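Exo-beta-1,3-glucanase (Streptomyces sp. SirexAA-E, PDB 4PEY) hydrolyses laminarin and laminarioligosaccharides as an exo-beta-1,3-glucanase of glycoside hydrolase family 55, producing glucose and laminaribiose. Local coordinates at residues L324-V329 / N364-Q369; V520-L525 / H538-I543; A78-N83 / D230-F235; M192-S195 / G199-A202. The protein carries 1 engineered substitution. All coordinates share one frame; numbering follows the deposited sequence.

As in other GH55 enzymes, the chain forms two right-handed parallel beta-helices side by side. Contact 3 comes first along the chain and contact 4 is nested in its loop; contacts 1 and 2 follow. Contacts 3 and 4 reach one set of strands in the N-terminal half, their centres about 30 Å apart. Contacts 1 and 2 reach another in the C-terminal half, through strands 367-375 and 520-529, also about 30 Å between centres. Contacts 2 and 3 lie on opposite sides of the chain's centre, their centres about 44 Å apart. Nearest atoms of contacts 2 and 4 are about 6 Å apart, where the halves meet. All are local packing within and beside the helices, away from the substrate sites.

Contact 1: residues L324-V329 / N364-Q369; sequences LKVGDV and NPTSLQ
Polar atoms and one methyl pair join Val-326 and Val-329 to Thr-366. In the polar part, Thr-366 OG1 is hydrogen-bonded to the backbone N of Val-332, just beyond the segment. A water then links the hydroxyl to segment 324-329. This water donates to Val-329 O at 2.7 Å. The same water is hydrogen-bonded to Thr-366 OG1 at 2.9 Å. Thr-366 OG1 also comes within 3.2 Å of Val-329 O directly.

The apolar part is small. Thr-366 OG1 lies beside the backbone N (chi1 -77°), which leaves CG2 anti to that N and facing Val-326. Thr-366 CG2 is 4.3 Å from Val-326 CG1. Val-352 of strand 348-352 also touches Thr-366, and Val-332 touches Val-326. Leu-324 and Leu-368 both pack on Val-334 of strand 333-335, which lies between the segments in sequence.

Segment 324-329 leaves its strand through an inverse gamma turn centred on Asp-328. The threonine therefore serves two chemistries at once. Its methyl joins the apolar interior of the beta-helix, while its hydroxyl is held by the Val-332 amide and the water at the turn.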
loop_
_atom_site.group_PDB
_atom_site.type_symbol
_atom_site.label_atom_id
_atom_site.label_comp_id
_atom_site.label_asym_id
_atom_site.label_seq_id
_atom_site.Cartn_x
_atom_site.Cartn_y
_atom_site.Cartn_z
ATOM N N LEU A 324 14.479 2.402 -8.529
ATOM C CA LEU A 324 15.044 1.813 -7.323
ATOM C C LEU A 324 15.455 0.369 -7.570
ATOM O O LEU A 324 14.640 -0.444 -8.014
ATOM C CB LEU A 324 14.027 1.878 -6.181
ATOM C CG LEU A 324 14.452 1.250 -4.855
ATOM C CD1 LEU A 324 15.668 1.966 -4.292
ATOM C CD2 LEU A 324 13.297 1.283 -3.867
ATOM N N LYS A 325 16.720 0.065 -7.294
ATOM C CA LYS A 325 17.232 -1.298 -7.394
ATOM C C LYS A 325 17.815 -1.734 -6.059
ATOM O O LYS A 325 18.772 -1.135 -5.581
ATOM C CB LYS A 325 18.311 -1.402 -8.476
ATOM C CG LYS A 325 17.818 -1.251 -9.893
ATOM C CD LYS A 325 18.953 -1.503 -10.875
ATOM C CE LYS A 325 18.450 -1.509 -12.308
ATOM N NZ LYS A 325 19.496 -2.012 -13.242
ATOM N N VAL A 326 17.238 -2.763 -5.452
ATOM C CA VAL A 326 17.822 -3.343 -4.250
ATOM C C VAL A 326 18.685 -4.538 -4.645
ATOM O O VAL A 326 18.275 -5.368 -5.465
ATOM C CB VAL A 326 16.741 -3.785 -3.243
ATOM C CG1 VAL A 326 17.378 -4.293 -1.970
ATOM C CG2 VAL A 326 15.790 -2.632 -2.939
ATOM N N GLY A 327 19.888 -4.614 -4.081
ATOM C CA GLY A 327 20.780 -5.725 -4.365
ATOM C C GLY A 327 20.387 -7.018 -3.674
ATOM O O GLY A 327 19.362 -7.089 -2.980
ATOM N N ASP A 328 21.219 -8.041 -3.850
ATOM C CA ASP A 328 20.957 -9.366 -3.292
ATOM C C ASP A 328 21.448 -9.466 -1.849
ATOM O O ASP A 328 22.319 -10.279 -1.519
ATOM C CB ASP A 328 21.613 -10.432 -4.167
ATOM C CG ASP A 328 21.067 -10.426 -5.570
ATOM O OD1 ASP A 328 19.849 -10.239 -5.718
ATOM O OD2 ASP A 328 21.852 -10.591 -6.524
ATOM N N VAL A 329 20.874 -8.621 -1.003
ATOM C CA VAL A 329 21.297 -8.493 0.384
ATOM C C VAL A 329 20.136 -8.667 1.362
ATOM O O VAL A 329 18.961 -8.462 1.009
ATOM C CB VAL A 329 21.976 -7.117 0.627
ATOM C CG1 VAL A 329 23.282 -7.022 -0.151
ATOM C CG2 VAL A 329 21.051 -5.971 0.243
ATOM N N ASN A 364 16.315 -12.653 7.851
ATOM C CA ASN A 364 16.301 -11.194 7.788
ATOM C C ASN A 364 15.954 -10.740 6.370
ATOM O O ASN A 364 16.834 -10.349 5.598
ATOM C CB ASN A 364 17.663 -10.631 8.228
ATOM C CG ASN A 364 17.660 -9.124 8.372
ATOM O OD1 ASN A 364 16.604 -8.508 8.509
ATOM N ND2 ASN A 364 18.845 -8.522 8.357
ATOM N N PRO A 365 14.664 -10.819 6.012
ATOM C CA PRO A 365 14.272 -10.528 4.633
ATOM C C PRO A 365 14.320 -9.056 4.282
ATOM O O PRO A 365 14.379 -8.192 5.159
ATOM C CB PRO A 365 12.828 -11.040 4.563
ATOM C CG PRO A 365 12.349 -11.041 5.965
ATOM C CD PRO A 365 13.547 -11.363 6.804
ATOM N N THR A 366 14.287 -8.779 2.985
ATOM C CA THR A 366 14.046 -7.426 2.509
ATOM C C THR A 366 12.540 -7.210 2.415
ATOM O O THR A 366 11.792 -8.148 2.103
ATOM C CB THR A 366 14.755 -7.198 1.155
ATOM O OG1 THR A 366 16.153 -7.013 1.409
ATOM C CG2 THR A 366 14.213 -5.967 0.411
ATOM N N SER A 367 12.094 -5.991 2.722
ATOM C CA SER A 367 10.676 -5.666 2.636
ATOM C C SER A 367 10.407 -4.372 1.881
ATOM O O SER A 367 11.236 -3.454 1.880
ATOM C CB SER A 367 10.060 -5.566 4.040
ATOM O OG SER A 367 10.758 -4.629 4.858
ATOM N N LEU A 368 9.244 -4.338 1.227
ATOM C CA LEU A 368 8.638 -3.123 0.693
ATOM C C LEU A 368 7.378 -2.852 1.497
ATOM O O LEU A 368 6.514 -3.723 1.588
ATOM C CB LEU A 368 8.271 -3.265 -0.789
ATOM C CG LEU A 368 9.332 -3.682 -1.802
ATOM C CD1 LEU A 368 8.712 -3.693 -3.197
ATOM C CD2 LEU A 368 10.526 -2.752 -1.754
ATOM N N GLN A 369 7.272 -1.662 2.082
ATOM C CA GLN A 369 6.106 -1.295 2.889
ATOM C C GLN A 369 5.614 0.099 2.535
ATOM O O GLN A 369 6.409 1.033 2.515
ATOM C CB GLN A 369 6.444 -1.360 4.377
ATOM C CG GLN A 369 6.645 -2.769 4.869
ATOM C CD GLN A 369 7.110 -2.813 6.303
ATOM O OE1 GLN A 369 8.227 -2.388 6.620
ATOM N NE2 GLN A 369 6.257 -3.331 7.186
HETATM O O HOH W 1 16.705 -9.425 -0.165
#

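Contact 2: residues V520-L525 / H538-I543; sequences VKFHDL and HVINDI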
loop_
_atom_site.group_PDB
_atom_site.type_symbol
_atom_site.label_atom_id
_atom_site.label_comp_id
_atom_site.label_asym_id
_atom_site.label_seq_id
_atom_site.Cartn_x
_atom_site.Cartn_y
_atom_site.Cartn_z
ATOM N N VAL A 520 -1.111 -25.810 -5.139
ATOM C CA VAL A 520 -1.486 -24.470 -5.583
ATOM C C VAL A 520 -2.932 -24.232 -5.167
ATOM O O VAL A 520 -3.852 -24.795 -5.749
ATOM C CB VAL A 520 -1.314 -24.306 -7.113
ATOM C CG1 VAL A 520 -1.862 -22.962 -7.591
ATOM C CG2 VAL A 520 0.153 -24.463 -7.495
ATOM N N LYS A 521 -3.127 -23.412 -4.139
ATOM C CA LYS A 521 -4.428 -23.311 -3.486
ATOM C C LYS A 521 -4.899 -21.880 -3.334
ATOM O O LYS A 521 -4.100 -20.985 -3.046
ATOM C CB LYS A 521 -4.377 -23.975 -2.099
ATOM C CG LYS A 521 -4.011 -25.446 -2.148
ATOM C CD LYS A 521 -4.189 -26.145 -0.808
ATOM C CE LYS A 521 -3.389 -25.495 0.285
ATOM N NZ LYS A 521 -3.474 -26.319 1.525
ATOM N N PHE A 522 -6.201 -21.670 -3.518
ATOM C CA PHE A 522 -6.805 -20.362 -3.264
ATOM C C PHE A 522 -8.012 -20.462 -2.354
ATOM O O PHE A 522 -8.747 -21.460 -2.366
ATOM C CB PHE A 522 -7.204 -19.670 -4.578
ATOM C CG PHE A 522 -6.030 -19.257 -5.406
ATOM C CD1 PHE A 522 -5.600 -20.044 -6.461
ATOM C CD2 PHE A 522 -5.325 -18.101 -5.103
ATOM C CE1 PHE A 522 -4.495 -19.676 -7.212
ATOM C CE2 PHE A 522 -4.217 -17.729 -5.847
ATOM C CZ PHE A 522 -3.810 -18.509 -6.910
ATOM N N HIS A 523 -8.199 -19.414 -1.565
ATOM C CA HIS A 523 -9.309 -19.333 -0.636
ATOM C C HIS A 523 -10.007 -18.006 -0.805
ATOM O O HIS A 523 -9.362 -16.965 -0.728
ATOM C CB HIS A 523 -8.821 -19.484 0.806
ATOM C CG HIS A 523 -7.860 -20.613 0.996
ATOM N ND1 HIS A 523 -8.272 -21.917 1.169
ATOM C CD2 HIS A 523 -6.506 -20.634 1.036
ATOM C CE1 HIS A 523 -7.212 -22.694 1.307
ATOM N NE2 HIS A 523 -6.129 -21.940 1.238
ATOM N N ASP A 524 -11.318 -18.056 -1.033
ATOM C CA ASP A 524 -12.165 -16.867 -1.089
ATOM C C ASP A 524 -11.760 -15.931 -2.235
ATOM O O ASP A 524 -11.210 -14.847 -2.020
ATOM C CB ASP A 524 -12.145 -16.120 0.258
ATOM C CG ASP A 524 -12.569 -16.993 1.429
ATOM O OD1 ASP A 524 -13.053 -18.116 1.194
ATOM O OD2 ASP A 524 -12.432 -16.548 2.596
ATOM N N LEU A 525 -12.058 -16.374 -3.453
ATOM C CA LEU A 525 -11.865 -15.587 -4.671
ATOM C C LEU A 525 -13.174 -14.953 -5.122
ATOM O O LEU A 525 -14.251 -15.525 -4.925
ATOM C CB LEU A 525 -11.340 -16.466 -5.805
ATOM C CG LEU A 525 -10.021 -17.204 -5.591
ATOM C CD1 LEU A 525 -9.680 -18.028 -6.823
ATOM C CD2 LEU A 525 -8.912 -16.218 -5.268
ATOM N N HIS A 538 -15.594 -16.252 -16.044
ATOM C CA HIS A 538 -15.320 -17.162 -14.936
ATOM C C HIS A 538 -14.571 -16.416 -13.841
ATOM O O HIS A 538 -14.162 -15.269 -14.029
ATOM C CB HIS A 538 -14.497 -18.371 -15.398
ATOM C CG HIS A 538 -15.212 -19.248 -16.381
ATOM N ND1 HIS A 538 -16.279 -20.043 -16.025
ATOM C CD2 HIS A 538 -15.019 -19.446 -17.708
ATOM C CE1 HIS A 538 -16.712 -20.698 -17.090
ATOM N NE2 HIS A 538 -15.964 -20.355 -18.123
ATOM N N VAL A 539 -14.377 -17.078 -12.704
ATOM C CA VAL A 539 -13.588 -16.518 -11.611
ATOM C C VAL A 539 -12.101 -16.853 -11.772
ATOM O O VAL A 539 -11.247 -15.961 -11.806
ATOM C CB VAL A 539 -14.092 -17.038 -10.248
ATOM C CG1 VAL A 539 -13.192 -16.557 -9.119
ATOM C CG2 VAL A 539 -15.530 -16.582 -10.013
ATOM N N ILE A 540 -11.795 -18.142 -11.858
ATOM C CA ILE A 540 -10.419 -18.603 -11.992
ATOM C C ILE A 540 -10.359 -19.687 -13.065
ATOM O O ILE A 540 -11.185 -20.593 -13.073
ATOM C CB ILE A 540 -9.857 -19.140 -10.632
ATOM C CG1 ILE A 540 -8.435 -19.688 -10.814
ATOM C CG2 ILE A 540 -10.812 -20.175 -10.018
ATOM C CD1 ILE A 540 -7.682 -19.912 -9.495
ATOM N N ASN A 541 -9.399 -19.576 -13.982
ATOM C CA ASN A 541 -9.320 -20.492 -15.117
ATOM C C ASN A 541 -10.668 -20.556 -15.845
ATOM O O ASN A 541 -11.141 -19.540 -16.352
ATOM C CB ASN A 541 -8.884 -21.884 -14.660
ATOM C CG ASN A 541 -7.470 -21.901 -14.099
ATOM O OD1 ASN A 541 -6.748 -20.900 -14.150
ATOM N ND2 ASN A 541 -7.067 -23.042 -13.565
ATOM N N ASP A 542 -11.288 -21.737 -15.877
ATOM C CA ASP A 542 -12.619 -21.901 -16.462
ATOM C C ASP A 542 -13.653 -22.288 -15.394
ATOM O O ASP A 542 -14.701 -22.891 -15.697
ATOM C CB ASP A 542 -12.574 -22.948 -17.579
ATOM C CG ASP A 542 -12.013 -24.292 -17.112
ATOM O OD1 ASP A 542 -12.172 -25.282 -17.858
ATOM O OD2 ASP A 542 -11.419 -24.366 -16.010
ATOM N N ILE A 543 -13.353 -21.899 -14.154
ATOM C CA ILE A 543 -14.113 -22.283 -12.961
ATOM C C ILE A 543 -14.817 -21.071 -12.341
ATOM O O ILE A 543 -14.263 -19.968 -12.325
ATOM C CB ILE A 543 -13.168 -22.935 -11.908
ATOM C CG1 ILE A 543 -12.592 -24.243 -12.447
ATOM C CG2 ILE A 543 -13.861 -23.158 -10.563
ATOM C CD1 ILE A 543 -11.480 -24.807 -11.594
#
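Ile-540 CD1 rests against both Phe-522 and Leu-525, and this is the tight part of the contact. Ile-540 CD1 lies 3.7 Å from Phe-522 CD1 and 3.9 Å from Phe-522 CE1, an oblique approach to that side of the ring. Ile-540 CD1 is also 3.8 Å from Leu-525 CD1. The isoleucine chain is extended: CG1 is anti to the backbone N (chi1 177°) and chi2 is 166°, which carries CD1 well out from the loop. Leu-525 CD1 rests as well on Ile-540 CB and CG2, each 4.0 Å away. Beside it, Val-539 CG1 meets Leu-525 CB at 3.8 Å. Phe-512 and Met-494 add to this buried apolar cluster.

The other side is looser and polar. Asp-542 is exposed at the turn, and His-538 is partly exposed. Asp-542 O lies 3.2 Å above one face of the His-538 ring, offset toward its rim. Asn-541 turns elsewhere, with ND2 hydrogen-bonded to Ala-514 O. The loop holds its own shape. Val-539 N and Ile-540 N both donate to Ile-543 O, from opposite faces of its plane, and Ile-543 N donates to Ile-540 O.

This is a classic beta bulge closed by a type II' turn. Its apolar residues pack on strand 520-529, near the C-terminal end of the second beta-helix.

Contact 3: residues A78-N83 / D230-F235; sequences AGLGLN and DDYKVF
The Phe-235 ring takes Leu-82 CD1 over one face, while the Tyr-232 ring meets Leu-80 CD1 at an edge. The first is a CH-pi contact. Leu-82 CD1 lies 4.2 Å from the centroid of the Phe-235 ring and 24° off its normal. Leu-82 CD1 is displaced toward the rim and lies 3.8 Å from Phe-235 CD1. The leucine CG stands anti to its own N (chi1 -175°), and this brings the methyl toward the ring although the CB of Leu-82 does not point at the strand.

The second contact is looser. Leu-80 CD1 lies near the plane of the tyrosine ring, 4.1 Å from Tyr-232 CE1. Neither pair is joined by a hydrogen bond across the segments, so the contact is wholly apolar.

Residues 80-83 follow strand 75-79, where the chain leaves a coil of the N-terminal beta-helix. Strand 231-243 runs antiparallel to strands 224-228 and 255-259. Tyr-226 touches both Leu-82 and Phe-235, and Met-58 of strand 55-59 touches Leu-80. Leu-80 is also hydrogen-bonded through its backbone to Leu-227 of strand 224-228, which packs on Tyr-232. The contact thus joins a beta-helix loop to this antiparallel group of strands.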
loop_
_atom_site.group_PDB
_atom_site.type_symbol
_atom_site.label_atom_id
_atom_site.label_comp_id
_atom_site.label_asym_id
_atom_site.label_seq_id
_atom_site.Cartn_x
_atom_site.Cartn_y
_atom_site.Cartn_z
ATOM N N ALA A 78 1.927 11.822 11.946
ATOM C CA ALA A 78 2.447 10.818 12.862
ATOM C C ALA A 78 2.879 11.406 14.192
ATOM O O ALA A 78 3.200 12.596 14.295
ATOM C CB ALA A 78 3.628 10.073 12.221
ATOM N N GLY A 79 2.893 10.547 15.204
ATOM C CA GLY A 79 3.483 10.876 16.490
ATOM C C GLY A 79 4.947 10.474 16.537
ATOM O O GLY A 79 5.413 9.650 15.742
ATOM N N LEU A 80 5.667 11.056 17.488
ATOM C CA LEU A 80 7.107 10.861 17.605
ATOM C C LEU A 80 7.495 10.171 18.916
ATOM O O LEU A 80 8.638 10.255 19.352
ATOM C CB LEU A 80 7.829 12.208 17.483
ATOM C CG LEU A 80 7.804 12.882 16.107
ATOM C CD1 LEU A 80 8.249 14.350 16.207
ATOM C CD2 LEU A 80 8.677 12.114 15.108
ATOM N N GLY A 81 6.544 9.481 19.536
ATOM C CA GLY A 81 6.856 8.672 20.699
ATOM C C GLY A 81 7.341 7.294 20.293
ATOM O O GLY A 81 7.209 6.886 19.139
ATOM N N LEU A 82 7.907 6.566 21.245
ATOM C CA LEU A 82 8.286 5.187 21.000
ATOM C C LEU A 82 7.025 4.337 20.882
ATOM O O LEU A 82 6.988 3.353 20.141
ATOM C CB LEU A 82 9.193 4.670 22.117
ATOM C CG LEU A 82 9.755 3.263 21.931
ATOM C CD1 LEU A 82 10.584 3.161 20.653
ATOM C CD2 LEU A 82 10.578 2.888 23.144
ATOM N N ASN A 83 5.986 4.742 21.609
ATOM C CA ASN A 83 4.713 4.037 21.621
ATOM C C ASN A 83 3.561 4.970 21.224
ATOM O O ASN A 83 3.640 6.184 21.431
ATOM C CB ASN A 83 4.474 3.431 23.009
ATOM C CG ASN A 83 5.433 2.292 23.318
ATOM O OD1 ASN A 83 6.274 2.389 24.219
ATOM N ND2 ASN A 83 5.314 1.204 22.566
ATOM N N ASP A 230 15.408 14.252 23.269
ATOM C CA ASP A 230 15.478 15.340 22.300
ATOM C C ASP A 230 16.152 14.921 20.992
ATOM O O ASP A 230 16.345 15.744 20.099
ATOM C CB ASP A 230 16.228 16.532 22.896
ATOM C CG ASP A 230 15.416 17.274 23.935
ATOM O OD1 ASP A 230 14.395 16.727 24.408
ATOM O OD2 ASP A 230 15.805 18.406 24.284
ATOM N N ASP A 231 16.515 13.648 20.881
ATOM C CA ASP A 231 17.233 13.161 19.704
ATOM C C ASP A 231 16.340 12.402 18.725
ATOM O O ASP A 231 15.651 11.465 19.118
ATOM C CB ASP A 231 18.380 12.245 20.128
ATOM C CG ASP A 231 19.394 12.949 20.995
ATOM O OD1 ASP A 231 19.689 14.130 20.718
ATOM O OD2 ASP A 231 19.892 12.322 21.954
ATOM N N TYR A 232 16.366 12.789 17.450
ATOM C CA TYR A 232 15.648 12.028 16.425
ATOM C C TYR A 232 16.329 10.686 16.188
ATOM O O TYR A 232 17.556 10.615 16.062
ATOM C CB TYR A 232 15.562 12.795 15.100
ATOM C CG TYR A 232 14.528 13.893 15.074
ATOM C CD1 TYR A 232 13.167 13.599 15.070
ATOM C CD2 TYR A 232 14.911 15.226 15.031
ATOM C CE1 TYR A 232 12.219 14.607 15.043
ATOM C CE2 TYR A 232 13.971 16.236 15.007
ATOM C CZ TYR A 232 12.631 15.922 15.011
ATOM O OH TYR A 232 11.700 16.935 14.980
ATOM N N LYS A 233 15.524 9.626 16.142
ATOM C CA LYS A 233 15.985 8.290 15.789
ATOM C C LYS A 233 14.944 7.628 14.904
ATOM O O LYS A 233 13.804 8.086 14.826
ATOM C CB LYS A 233 16.224 7.437 17.036
ATOM C CG LYS A 233 17.196 8.051 18.023
ATOM C CD LYS A 233 17.594 7.088 19.116
ATOM C CE LYS A 233 18.594 7.740 20.066
ATOM N NZ LYS A 233 18.948 6.861 21.217
ATOM N N VAL A 234 15.333 6.544 14.243
ATOM C CA VAL A 234 14.369 5.725 13.533
ATOM C C VAL A 234 14.287 4.372 14.225
ATOM O O VAL A 234 15.310 3.705 14.434
ATOM C CB VAL A 234 14.737 5.559 12.050
ATOM C CG1 VAL A 234 13.827 4.517 11.391
ATOM C CG2 VAL A 234 14.645 6.903 11.335
ATOM N N PHE A 235 13.075 3.987 14.617
ATOM C CA PHE A 235 12.884 2.699 15.261
ATOM C C PHE A 235 12.686 1.642 14.199
ATOM O O PHE A 235 11.915 1.846 13.253
ATOM C CB PHE A 235 11.698 2.708 16.228
ATOM C CG PHE A 235 11.599 1.456 17.053
ATOM C CD1 PHE A 235 12.538 1.186 18.039
ATOM C CD2 PHE A 235 10.589 0.538 16.827
ATOM C CE1 PHE A 235 12.459 0.026 18.796
ATOM C CE2 PHE A 235 10.501 -0.621 17.587
ATOM C CZ PHE A 235 11.443 -0.877 18.567
#

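Contact 4: residues M192-S195 / G199-A202; sequences MTFS and GAPA
Strand 191-198 runs into a loop that folds back beside it, bringing the CA of Ala-200 to 6.7 Å from the CA of Phe-194. Gly-199 opens this loop with a positive phi of 93°.

Phe-194 carries the contact on its side of the fold-back. Its CG lies beside the backbone N (chi1 -48°), anti to the carbonyl carbon, and the ring is turned so that one face receives Pro-201. Pro-201 CD lies 3.9 Å from the centroid of the Phe-194 ring, 23° off its normal, a CH-pi contact. The proline is offset toward the far end of the ring: Pro-201 CD is 3.6 Å from Phe-194 CZ, and Pro-201 CG is 3.7 Å from Phe-194 CE1. The two side chains cross at about a right angle. Ala-200 takes the near end. Ala-200 CB sits 3.8 Å from Phe-194 CG and 3.9 Å from Phe-194 CB, in an oblique approach. Neighbouring residues thus divide the length of one aromatic side chain between them.

Trp-185 packs edge-to-face with Phe-194 and also touches Pro-201. Replacing Phe-194 by an alanine would probably leave the Pro-201 ring without its aromatic partner and open a gap between strand and loop.

No hydrogen bond crosses the two segments, but Phe-194 pairs through its backbone with Thr-211 of strand 210-220. The strand itself turns a corner at Ser-195. This is a loop between successive parallel strands, 191-198 and 210-220, of the N-terminal beta-helix, folded back and packed through apolar groups on the strand it leaves.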
loop_
_atom_site.group_PDB
_atom_site.type_symbol
_atom_site.label_atom_id
_atom_site.label_comp_id
_atom_site.label_asym_id
_atom_site.label_seq_id
_atom_site.Cartn_x
_atom_site.Cartn_y
_atom_site.Cartn_z
ATOM N N MET A 192 -13.561 -8.555 3.110
ATOM C CA MET A 192 -12.863 -8.138 4.298
ATOM C C MET A 192 -11.962 -9.250 4.819
ATOM O O MET A 192 -12.424 -10.297 5.201
ATOM C CB MET A 192 -13.850 -7.701 5.393
ATOM C CG MET A 192 -14.466 -6.311 5.277
ATOM S SD MET A 192 -15.094 -5.788 3.637
ATOM C CE MET A 192 -15.510 -4.082 3.982
ATOM N N THR A 193 -10.670 -9.013 4.750
ATOM C CA THR A 193 -9.675 -10.014 5.113
ATOM C C THR A 193 -8.902 -9.587 6.372
ATOM O O THR A 193 -8.578 -8.401 6.558
ATOM C CB THR A 193 -8.701 -10.274 3.928
ATOM O OG1 THR A 193 -9.427 -10.848 2.837
ATOM C CG2 THR A 193 -7.559 -11.216 4.312
ATOM N N PHE A 194 -8.632 -10.566 7.233
ATOM C CA PHE A 194 -7.963 -10.367 8.517
ATOM C C PHE A 194 -6.854 -11.401 8.678
ATOM O O PHE A 194 -7.087 -12.587 8.433
ATOM C CB PHE A 194 -8.954 -10.527 9.677
ATOM C CG PHE A 194 -10.239 -9.762 9.501
ATOM C CD1 PHE A 194 -11.294 -10.302 8.772
ATOM C CD2 PHE A 194 -10.400 -8.506 10.073
ATOM C CE1 PHE A 194 -12.477 -9.598 8.605
ATOM C CE2 PHE A 194 -11.592 -7.795 9.913
ATOM C CZ PHE A 194 -12.629 -8.339 9.179
ATOM N N SER A 195 -5.664 -10.988 9.105
ATOM C CA SER A 195 -4.686 -11.975 9.587
ATOM C C SER A 195 -4.086 -11.477 10.898
ATOM O O SER A 195 -3.646 -10.342 10.987
ATOM C CB SER A 195 -3.591 -12.276 8.546
ATOM O OG SER A 195 -2.787 -11.148 8.232
ATOM N N GLY A 199 -10.138 -10.103 17.846
ATOM C CA GLY A 199 -11.454 -9.506 17.719
ATOM C C GLY A 199 -12.035 -9.569 16.316
ATOM O O GLY A 199 -13.160 -9.115 16.099
ATOM N N ALA A 200 -11.285 -10.130 15.366
ATOM C CA ALA A 200 -11.797 -10.308 14.006
ATOM C C ALA A 200 -13.026 -11.215 13.999
ATOM O O ALA A 200 -13.138 -12.136 14.814
ATOM C CB ALA A 200 -10.718 -10.888 13.096
ATOM N N PRO A 201 -13.963 -10.964 13.076
ATOM C CA PRO A 201 -15.069 -11.917 12.945
ATOM C C PRO A 201 -14.533 -13.257 12.449
ATOM O O PRO A 201 -13.520 -13.283 11.749
ATOM C CB PRO A 201 -15.993 -11.260 11.913
ATOM C CG PRO A 201 -15.106 -10.323 11.144
ATOM C CD PRO A 201 -14.043 -9.861 12.107
ATOM N N ALA A 202 -15.173 -14.355 12.827
ATOM C CA ALA A 202 -14.719 -15.665 12.382
ATOM C C ALA A 202 -14.848 -15.811 10.870
ATOM O O ALA A 202 -15.690 -15.169 10.248
ATOM C CB ALA A 202 -15.503 -16.756 13.082
#